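Local coordinates for protein Cap5O (Staphylococcus aureus, PDB 3OJO) that probably oxidises UDP-N-acetyl-mannosamine with NAD as the electron acceptor, a step in building the capsular polysaccharide, at residues S106-A111 with S129-K134. Numbering follows the deposited sequence.
Sequences SLVMRA and STIAPK. With NAD (nicotinamide-adenine-dinucleotide), chain J.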
# COMPACT_ATOMS: atom_id res chain seq x y z
N SER B 106 -23.43 -16.71 2.79
CA SER B 106 -24.45 -17.69 3.19
C SER B 106 -25.55 -17.16 4.08
O SER B 106 -26.71 -17.51 3.85
CB SER B 106 -23.80 -18.91 3.82
OG SER B 106 -22.88 -19.49 2.91
N LEU B 107 -25.22 -16.33 5.10
CA LEU B 107 -26.25 -15.79 6.00
C LEU B 107 -27.10 -14.73 5.30
O LEU B 107 -28.29 -14.60 5.60
CB LEU B 107 -25.70 -15.30 7.35
CG LEU B 107 -24.67 -16.19 8.08
CD1 LEU B 107 -24.37 -15.65 9.44
CD2 LEU B 107 -25.17 -17.58 8.27
N VAL B 108 -26.49 -14.02 4.34
CA VAL B 108 -27.14 -13.02 3.49
C VAL B 108 -28.15 -13.71 2.54
O VAL B 108 -29.22 -13.19 2.29
CB VAL B 108 -26.10 -12.19 2.71
CG1 VAL B 108 -26.77 -11.11 1.87
CG2 VAL B 108 -25.07 -11.59 3.64
N MET B 109 -27.77 -14.87 2.00
CA MET B 109 -28.62 -15.63 1.10
C MET B 109 -29.75 -16.33 1.87
O MET B 109 -30.89 -16.30 1.43
CB MET B 109 -27.79 -16.56 0.22
CG MET B 109 -26.85 -15.81 -0.75
SD MET B 109 -27.66 -14.53 -1.74
CE MET B 109 -26.54 -13.32 -1.63
N ARG B 110 -29.45 -16.84 3.08
CA ARG B 110 -30.45 -17.42 3.98
C ARG B 110 -31.46 -16.34 4.36
O ARG B 110 -32.66 -16.58 4.28
CB ARG B 110 -29.78 -17.97 5.25
CG ARG B 110 -29.87 -19.46 5.40
CD ARG B 110 -28.97 -19.97 6.51
NE ARG B 110 -27.65 -20.36 6.01
CZ ARG B 110 -26.60 -20.64 6.79
NH1 ARG B 110 -26.70 -20.53 8.11
NH2 ARG B 110 -25.44 -20.99 6.25
N ALA B 111 -30.95 -15.12 4.71
CA ALA B 111 -31.76 -13.95 5.04
C ALA B 111 -32.57 -13.48 3.84
O ALA B 111 -33.68 -12.99 4.02
CB ALA B 111 -30.87 -12.82 5.54
N SER B 129 -24.79 -5.57 4.85
CA SER B 129 -23.73 -6.52 5.16
C SER B 129 -22.61 -6.46 4.13
O SER B 129 -22.85 -6.09 2.97
CB SER B 129 -24.31 -7.94 5.16
OG SER B 129 -25.42 -8.05 6.04
N THR B 130 -21.41 -6.86 4.53
CA THR B 130 -20.27 -6.88 3.61
C THR B 130 -20.46 -7.96 2.60
O THR B 130 -20.71 -9.11 2.98
CB THR B 130 -18.96 -6.99 4.39
OG1 THR B 130 -18.87 -5.83 5.22
CG2 THR B 130 -17.74 -7.07 3.46
N ILE B 131 -20.41 -7.62 1.31
CA ILE B 131 -20.60 -8.61 0.26
C ILE B 131 -19.49 -8.58 -0.77
O ILE B 131 -18.96 -7.51 -1.08
CB ILE B 131 -22.01 -8.57 -0.35
CG1 ILE B 131 -22.31 -7.22 -1.02
CG2 ILE B 131 -23.09 -9.00 0.67
CD1 ILE B 131 -23.66 -7.09 -1.58
N ALA B 132 -19.15 -9.77 -1.31
CA ALA B 132 -18.13 -9.92 -2.35
C ALA B 132 -18.61 -9.22 -3.61
O ALA B 132 -19.82 -9.16 -3.84
CB ALA B 132 -17.86 -11.39 -2.62
N PRO B 133 -17.70 -8.67 -4.45
CA PRO B 133 -18.17 -7.99 -5.67
C PRO B 133 -18.94 -8.94 -6.57
O PRO B 133 -18.63 -10.14 -6.65
CB PRO B 133 -16.89 -7.47 -6.31
CG PRO B 133 -15.90 -7.43 -5.20
CD PRO B 133 -16.23 -8.64 -4.38
N LYS B 134 -20.01 -8.41 -7.17
CA LYS B 134 -20.94 -9.10 -8.07
C LYS B 134 -22.02 -9.96 -7.39
O LYS B 134 -22.73 -10.69 -8.07
CB LYS B 134 -20.24 -9.77 -9.27
CG LYS B 134 -19.57 -8.72 -10.16
CD LYS B 134 -19.52 -9.13 -11.57
CE LYS B 134 -20.75 -8.96 -12.42
NZ LYS B 134 -20.32 -9.13 -13.83
PA NAD J . -23.62 -9.20 14.64
O1A NAD J . -23.14 -10.58 14.83
O2A NAD J . -23.40 -8.36 15.84
O5B NAD J . -25.19 -9.25 14.30
C5B NAD J . -25.73 -10.18 13.39
C4B NAD J . -27.10 -10.55 13.89
O4B NAD J . -27.85 -11.09 12.82
C3B NAD J . -27.08 -11.59 15.02
O3B NAD J . -27.95 -11.18 16.06
C2B NAD J . -27.67 -12.83 14.35
O2B NAD J . -28.37 -13.67 15.24
C1B NAD J . -28.57 -12.22 13.29
N9A NAD J . -28.81 -13.17 12.20
C8A NAD J . -27.89 -14.03 11.65
N7A NAD J . -28.45 -14.66 10.59
C5A NAD J . -29.72 -14.21 10.47
C6A NAD J . -30.75 -14.53 9.58
N6A NAD J . -30.50 -15.44 8.62
N1A NAD J . -31.98 -13.90 9.69
C2A NAD J . -32.20 -12.95 10.68
N3A NAD J . -31.18 -12.64 11.56
C4A NAD J . -29.97 -13.25 11.46
O3 NAD J . -22.92 -8.59 13.31
PN NAD J . -22.78 -7.02 13.02
O1N NAD J . -21.58 -6.53 13.75
O2N NAD J . -24.09 -6.35 13.21
O5D NAD J . -22.39 -6.98 11.48
C5D NAD J . -23.06 -7.78 10.54
C4D NAD J . -22.28 -7.69 9.23
O4D NAD J . -22.24 -6.35 8.78
C3D NAD J . -20.81 -8.06 9.35
O3D NAD J . -20.51 -9.44 9.47
C2D NAD J . -20.29 -7.45 8.07
O2D NAD J . -20.81 -8.17 6.99
C1D NAD J . -21.03 -6.12 8.07
N1N NAD J . -20.14 -5.13 8.71
C2N NAD J . -20.23 -4.82 10.05
C3N NAD J . -19.34 -3.89 10.61
C7N NAD J . -19.67 -3.21 11.91
O7N NAD J . -19.48 -1.81 11.99
N7N NAD J . -20.09 -3.93 12.96
C4N NAD J . -18.34 -3.31 9.81
C5N NAD J . -18.22 -3.66 8.47
C6N NAD J . -19.13 -4.59 7.94
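Val108 meets Ser129 and Ile131 in the NAD-binding Rossmann domain, next to the nicotinamide end of the cofactor. Thr130 OG1 comes to the edge of the nicotinamide ring, 3.0 Å from C6N. The exocyclic N6A of the NAD adenine lies 3.8 Å from Leu107 O. Within the helix, and not crossing to 129-134, Leu107 CD2 sits over one face of the Arg110 guanidinium, nearer its outer edge than its centre.

Helix 106-115 packs on the loop that leaves parallel strand 124-127 and leads into helix 135-145. The contact is small, buried and apolar. Val108 carries it through one methyl: CG2 lies 4.0 Å from Ser129 CB and 4.4 Å from Ile131 CG2. Its rotation (chi1 -178°) puts this branch beside the backbone N, where it reaches both residues. Val108 also packs on Ile89 and on Thr93, which binds NAD.

Ser129 offers its CB to the valine, while its hydroxyl is hydrogen-bonded to Val91 O. Farther along, Pro133 and Lys134 touch Ile241 of the second subunit. The next residue after Ser129 grips the cofactor by its backbone: Thr130 N donates to the ribose hydroxyl O2D of NAD at 2.9 Å, with an N-H...O angle of 163°.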